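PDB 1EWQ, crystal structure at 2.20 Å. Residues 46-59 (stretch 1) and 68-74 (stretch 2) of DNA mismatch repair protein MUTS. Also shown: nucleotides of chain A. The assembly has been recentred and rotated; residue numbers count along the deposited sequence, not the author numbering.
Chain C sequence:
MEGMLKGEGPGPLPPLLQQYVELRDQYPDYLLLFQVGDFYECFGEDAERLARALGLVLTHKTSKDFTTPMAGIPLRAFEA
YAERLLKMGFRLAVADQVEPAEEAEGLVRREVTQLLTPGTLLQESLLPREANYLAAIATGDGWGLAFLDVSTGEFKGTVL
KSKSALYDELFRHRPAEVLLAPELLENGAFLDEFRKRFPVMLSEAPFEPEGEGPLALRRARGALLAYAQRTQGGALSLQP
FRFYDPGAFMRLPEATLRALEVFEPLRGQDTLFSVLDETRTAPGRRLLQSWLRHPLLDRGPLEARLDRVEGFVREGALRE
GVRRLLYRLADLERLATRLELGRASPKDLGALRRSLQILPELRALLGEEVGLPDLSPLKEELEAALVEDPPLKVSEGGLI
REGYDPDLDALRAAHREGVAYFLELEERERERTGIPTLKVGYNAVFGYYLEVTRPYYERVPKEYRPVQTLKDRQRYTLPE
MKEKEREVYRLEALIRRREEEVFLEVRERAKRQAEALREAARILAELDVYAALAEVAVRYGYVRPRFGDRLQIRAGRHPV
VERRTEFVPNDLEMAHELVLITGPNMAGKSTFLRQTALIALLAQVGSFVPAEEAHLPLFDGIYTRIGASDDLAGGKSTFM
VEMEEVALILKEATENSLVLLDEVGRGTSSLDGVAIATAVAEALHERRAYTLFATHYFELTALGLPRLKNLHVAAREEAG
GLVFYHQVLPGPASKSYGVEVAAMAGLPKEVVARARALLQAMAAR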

# COMPACT_ATOMS: atom_id res chain seq x y z
N ASP C 46 -5.46 11.94 -21.46
CA ASP C 46 -4.48 12.42 -20.49
C ASP C 46 -5.14 13.22 -19.38
O ASP C 46 -4.67 13.22 -18.24
N ALA C 47 -6.23 13.91 -19.72
CA ALA C 47 -6.98 14.70 -18.75
C ALA C 47 -7.74 13.71 -17.88
O ALA C 47 -7.96 13.95 -16.69
N GLU C 48 -8.13 12.60 -18.48
CA GLU C 48 -8.86 11.55 -17.78
C GLU C 48 -7.90 10.89 -16.80
O GLU C 48 -8.21 10.71 -15.63
N ARG C 49 -6.72 10.54 -17.30
CA ARG C 49 -5.69 9.92 -16.47
C ARG C 49 -5.42 10.80 -15.25
O ARG C 49 -5.56 10.36 -14.11
N LEU C 50 -5.03 12.05 -15.52
CA LEU C 50 -4.72 13.02 -14.47
C LEU C 50 -5.82 13.15 -13.43
O LEU C 50 -5.56 13.09 -12.23
N ALA C 51 -7.05 13.32 -13.91
CA ALA C 51 -8.22 13.48 -13.04
C ALA C 51 -8.39 12.33 -12.06
O ALA C 51 -8.55 12.55 -10.86
N ARG C 52 -8.35 11.09 -12.56
CA ARG C 52 -8.52 9.96 -11.67
C ARG C 52 -7.28 9.70 -10.81
O ARG C 52 -7.39 9.38 -9.63
N ALA C 53 -6.11 9.86 -11.41
CA ALA C 53 -4.86 9.66 -10.70
C ALA C 53 -4.79 10.51 -9.44
O ALA C 53 -4.33 10.06 -8.39
N LEU C 54 -5.26 11.75 -9.53
CA LEU C 54 -5.23 12.67 -8.40
C LEU C 54 -6.62 12.96 -7.83
O LEU C 54 -6.76 13.78 -6.93
N GLY C 55 -7.63 12.29 -8.36
CA GLY C 55 -8.98 12.51 -7.88
C GLY C 55 -9.39 13.96 -8.03
O GLY C 55 -9.92 14.58 -7.11
N LEU C 56 -9.14 14.51 -9.22
CA LEU C 56 -9.48 15.89 -9.53
C LEU C 56 -10.82 15.94 -10.25
O LEU C 56 -11.34 14.92 -10.70
N VAL C 57 -11.39 17.13 -10.34
CA VAL C 57 -12.65 17.30 -11.04
C VAL C 57 -12.31 17.24 -12.53
O VAL C 57 -11.32 17.82 -12.97
N LEU C 58 -13.13 16.53 -13.30
CA LEU C 58 -12.88 16.42 -14.72
C LEU C 58 -13.80 17.36 -15.49
O LEU C 58 -14.99 17.11 -15.61
N THR C 59 -13.25 18.45 -16.02
CA THR C 59 -14.05 19.41 -16.78
C THR C 59 -13.92 19.15 -18.28
O THR C 59 -13.76 18.01 -18.71
N THR C 68 -13.20 18.86 -25.64
CA THR C 68 -12.33 17.79 -25.19
C THR C 68 -12.23 17.76 -23.67
O THR C 68 -12.43 18.79 -23.01
N PRO C 69 -11.94 16.59 -23.10
CA PRO C 69 -11.82 16.48 -21.64
C PRO C 69 -10.66 17.36 -21.14
O PRO C 69 -9.66 17.54 -21.84
N MSE C 70 -10.80 17.90 -19.93
CA MSE C 70 -9.77 18.75 -19.35
C MSE C 70 -9.61 18.56 -17.85
O MSE C 70 -10.59 18.50 -17.12
N ALA C 71 -8.37 18.46 -17.41
CA ALA C 71 -8.05 18.32 -15.99
C ALA C 71 -6.82 19.19 -15.74
O ALA C 71 -5.95 19.30 -16.60
N GLY C 72 -6.74 19.82 -14.57
CA GLY C 72 -5.60 20.66 -14.31
C GLY C 72 -5.33 20.89 -12.84
O GLY C 72 -6.19 20.65 -12.00
N ILE C 73 -4.13 21.38 -12.54
CA ILE C 73 -3.73 21.65 -11.17
C ILE C 73 -3.04 23.00 -11.11
O ILE C 73 -2.34 23.39 -12.04
N PRO C 74 -3.22 23.74 -10.00
CA PRO C 74 -2.58 25.05 -9.87
C PRO C 74 -1.07 24.93 -9.74
O PRO C 74 -0.57 24.05 -9.03

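At the centre of the contact lies Ala 71, whose CB points toward the helix that opens stretch 1 and sits 3.1 Å from Ala 47 O, a tight approach. Three helix side chains gather round this methyl: Ala 47 CB lies 4.0 Å from Ala 71 CB, Ala 51 CB lies 4.1 Å from the same atom, and Leu 50 CD2 lies 3.8 Å from it. Ala 47 CA and Ala 71 CA, 4.7 Å apart, are the closest CA pair across the stretches. Leu 50 points toward the strand with chi1 t and chi2 p, and Leu 50 CD2 also rests 3.6 Å from Ala 71 O. Around this centre the helix and the chain that follows it pack against strand 68-74 of the DNA mismatch repair protein MutS; the helix axis passes within 6.6 Å of the strand axis at an angle of 42°, and together the two stretches bury 534 Å².

Toward the C-terminal end of the strand the apolar layer continues through Ile 73, which points toward stretch 1 with chi1 p and chi2 t. Ile 73 CG2 meets Leu 56 CD1 at 3.5 Å and Leu 54 CD1 at 4.2 Å; both leucines point inward and share the same rotamer, chi1 m and chi2 t. Between them Gly 55 takes a positive phi, a conformation that favours glycine, as the chain leaves the helix. Leu 56 N donates to Ala 51 O at 2.6 Å, tying the turn back to the helix.

At the other end, Ala 47 CB lies 4.1 Å from Pro 69 CB and 3.5 Å from Pro 69 O. Leu 58, chi1 t and chi2 t, starts sideways but brings its end nearer, so that Leu 58 CD2 reaches Pro 69 CB at 4.0 Å and Met 70 O at 3.5 Å. Glu 48 also starts sideways; Glu 48 OE2 comes within 4.3 Å of Pro 69 CG, while its carboxylate oxygens are hydrogen-bonded elsewhere in the structure.

The polar edge begins where Thr 59 pairs with Met 70, a selenomethionine, in an antiparallel bridge: Thr 59 N donates to Met 70 O at 2.9 Å, and Met 70 N donates to Thr 59 O at 3.2 Å. Their side chains share one face of the sheet, with Thr 59 CB 4.2 Å from Met 70 CE, and this face meets the DNA. Met 70, with chi1 and chi2 both t, brings CE to 3.8 Å from DG12 O4' and 3.9 Å from DT13 O2. Thr 59 OG1 donates to DG12 O3' at 3.0 Å. Gly 72 CA lies 3.3 Å from DT13 O2; a CB here would clash with that oxygen. Val 57 N donates to DG14 OP1 at 2.9 Å in a nearly straight bond. Water 1 joins both stretches to the nucleic acid, accepting from Gly 72 N at 3.0 Å and lying within hydrogen-bonding reach of Val 57 O at 2.8 Å and DT13 O3' at 2.7 Å.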

# COMPACT_ATOMS: atom_id res chain seq x y z
CB ASP C 46 -3.41 13.24 -21.20
CG ASP C 46 -2.53 12.39 -22.08
OD1 ASP C 46 -1.87 11.48 -21.54
OD2 ASP C 46 -2.49 12.61 -23.31
CB ALA C 47 -7.96 15.62 -19.47
CB GLU C 48 -9.40 10.52 -18.77
CG GLU C 48 -10.12 11.14 -19.95
CD GLU C 48 -10.76 10.11 -20.87
OE1 GLU C 48 -10.06 9.15 -21.29
OE2 GLU C 48 -11.95 10.26 -21.19
CB ARG C 49 -4.39 9.78 -17.26
CG ARG C 49 -4.42 8.76 -18.38
CD ARG C 49 -3.10 8.80 -19.14
NE ARG C 49 -2.93 7.66 -20.03
CZ ARG C 49 -2.77 6.41 -19.61
NH1 ARG C 49 -2.77 6.14 -18.30
NH2 ARG C 49 -2.61 5.42 -20.49
CB LEU C 50 -4.45 14.40 -15.09
CG LEU C 50 -3.97 15.50 -14.14
CD1 LEU C 50 -2.53 15.21 -13.70
CD2 LEU C 50 -4.04 16.85 -14.83
CB ALA C 51 -9.48 13.63 -13.89
CB ARG C 52 -8.89 8.69 -12.45
CG ARG C 52 -7.74 7.96 -13.10
CD ARG C 52 -8.23 6.60 -13.59
NE ARG C 52 -9.28 6.72 -14.59
CZ ARG C 52 -9.06 6.93 -15.89
NH1 ARG C 52 -7.81 7.03 -16.35
NH2 ARG C 52 -10.08 7.04 -16.73
CB ALA C 53 -3.68 9.98 -11.60
CB LEU C 54 -4.55 13.97 -8.81
CG LEU C 54 -3.13 13.83 -9.34
CD1 LEU C 54 -2.63 15.19 -9.81
CD2 LEU C 54 -2.22 13.26 -8.25
CB LEU C 56 -8.41 16.51 -10.43
CG LEU C 56 -6.94 16.48 -9.99
CD1 LEU C 56 -6.06 16.95 -11.14
CD2 LEU C 56 -6.73 17.35 -8.75
CB VAL C 57 -13.29 18.67 -10.72
CG1 VAL C 57 -14.52 18.88 -11.58
CG2 VAL C 57 -13.65 18.74 -9.25
CB LEU C 58 -13.12 14.98 -15.18
CG LEU C 58 -12.34 14.44 -16.38
CD1 LEU C 58 -13.07 13.22 -16.90
CD2 LEU C 58 -12.23 15.48 -17.48
CB THR C 59 -13.61 20.88 -16.51
OG1 THR C 59 -13.14 21.01 -15.17
CG2 THR C 59 -14.80 21.81 -16.71
CB THR C 68 -10.91 17.95 -25.76
OG1 THR C 68 -10.10 16.83 -25.36
CG2 THR C 68 -10.26 19.24 -25.26
CB PRO C 69 -11.56 14.99 -21.43
CG PRO C 69 -12.34 14.37 -22.56
CD PRO C 69 -11.98 15.25 -23.72
CB MSE C 70 -10.09 20.23 -19.63
CG MSE C 70 -9.08 21.19 -19.00
SE MSE C 70 -9.48 23.05 -19.29
CE MSE C 70 -10.49 23.38 -17.68
CB ALA C 71 -7.76 16.88 -15.66
CB ILE C 73 -2.75 20.57 -10.66
CG1 ILE C 73 -1.51 20.53 -11.56
CG2 ILE C 73 -3.45 19.21 -10.62
CD1 ILE C 73 -0.44 19.57 -11.11
CB PRO C 74 -3.24 25.62 -8.61
CG PRO C 74 -3.55 24.40 -7.81
CD PRO C 74 -4.10 23.45 -8.85
P DG A 14 -10.48 20.79 -9.23
OP1 DG A 14 -10.15 19.36 -8.96
OP2 DG A 14 -11.86 21.27 -9.03
O5' DG A 14 -9.53 21.69 -8.33
C5' DG A 14 -8.12 21.60 -8.43
C4' DG A 14 -7.48 22.71 -7.62
O4' DG A 14 -7.73 23.97 -8.28
C3' DG A 14 -8.04 22.85 -6.21
O3' DG A 14 -6.98 23.17 -5.32
C2' DG A 14 -9.05 23.98 -6.33
C1' DG A 14 -8.46 24.85 -7.44
N9 DG A 14 -9.47 25.52 -8.27
C8 DG A 14 -10.61 24.95 -8.79
N7 DG A 14 -11.31 25.77 -9.52
C5 DG A 14 -10.59 26.96 -9.48
C6 DG A 14 -10.85 28.21 -10.10
O6 DG A 14 -11.81 28.53 -10.83
N1 DG A 14 -9.86 29.15 -9.81
C2 DG A 14 -8.76 28.91 -9.04
N2 DG A 14 -7.90 29.93 -8.91
N3 DG A 14 -8.50 27.75 -8.45
C4 DG A 14 -9.45 26.83 -8.71
P DT A 13 -14.52 23.66 -13.20
OP1 DT A 13 -15.60 22.65 -13.25
OP2 DT A 13 -14.77 24.99 -12.59
O5' DT A 13 -13.26 23.02 -12.48
C5' DT A 13 -11.99 23.31 -13.02
C4' DT A 13 -11.00 22.23 -12.69
O4' DT A 13 -9.93 22.41 -13.64
C3' DT A 13 -10.37 22.39 -11.31
O3' DT A 13 -10.02 21.13 -10.74
C2' DT A 13 -9.18 23.29 -11.57
C1' DT A 13 -8.83 23.07 -13.04
N1 DT A 13 -8.59 24.31 -13.81
C2 DT A 13 -7.84 24.22 -14.95
O2 DT A 13 -7.39 23.17 -15.38
N3 DT A 13 -7.62 25.42 -15.59
C4 DT A 13 -8.09 26.66 -15.22
O4 DT A 13 -7.79 27.65 -15.88
C5 DT A 13 -8.90 26.68 -14.03
C7 DT A 13 -9.49 27.98 -13.57
C6 DT A 13 -9.11 25.52 -13.39
P DG A 12 -17.32 26.68 -17.74
OP1 DG A 12 -18.27 25.83 -18.49
OP2 DG A 12 -17.82 27.61 -16.69
O5' DG A 12 -16.23 25.75 -17.05
C5' DG A 12 -15.17 25.16 -17.81
C4' DG A 12 -13.98 24.97 -16.91
O4' DG A 12 -13.06 26.08 -17.11
C3' DG A 12 -14.41 25.00 -15.44
O3' DG A 12 -13.95 23.89 -14.69
C2' DG A 12 -13.85 26.30 -14.90
C1' DG A 12 -12.76 26.72 -15.88
N9 DG A 12 -12.81 28.17 -16.08
C8 DG A 12 -13.88 28.97 -15.75
N7 DG A 12 -13.65 30.23 -15.95
C5 DG A 12 -12.36 30.29 -16.45
C6 DG A 12 -11.58 31.41 -16.83
O6 DG A 12 -11.88 32.60 -16.80
N1 DG A 12 -10.32 31.02 -17.29
C2 DG A 12 -9.87 29.73 -17.37
N2 DG A 12 -8.63 29.59 -17.84
N3 DG A 12 -10.59 28.66 -17.01
C4 DG A 12 -11.82 29.02 -16.56
O HOH W 1 -9.08 19.45 -12.66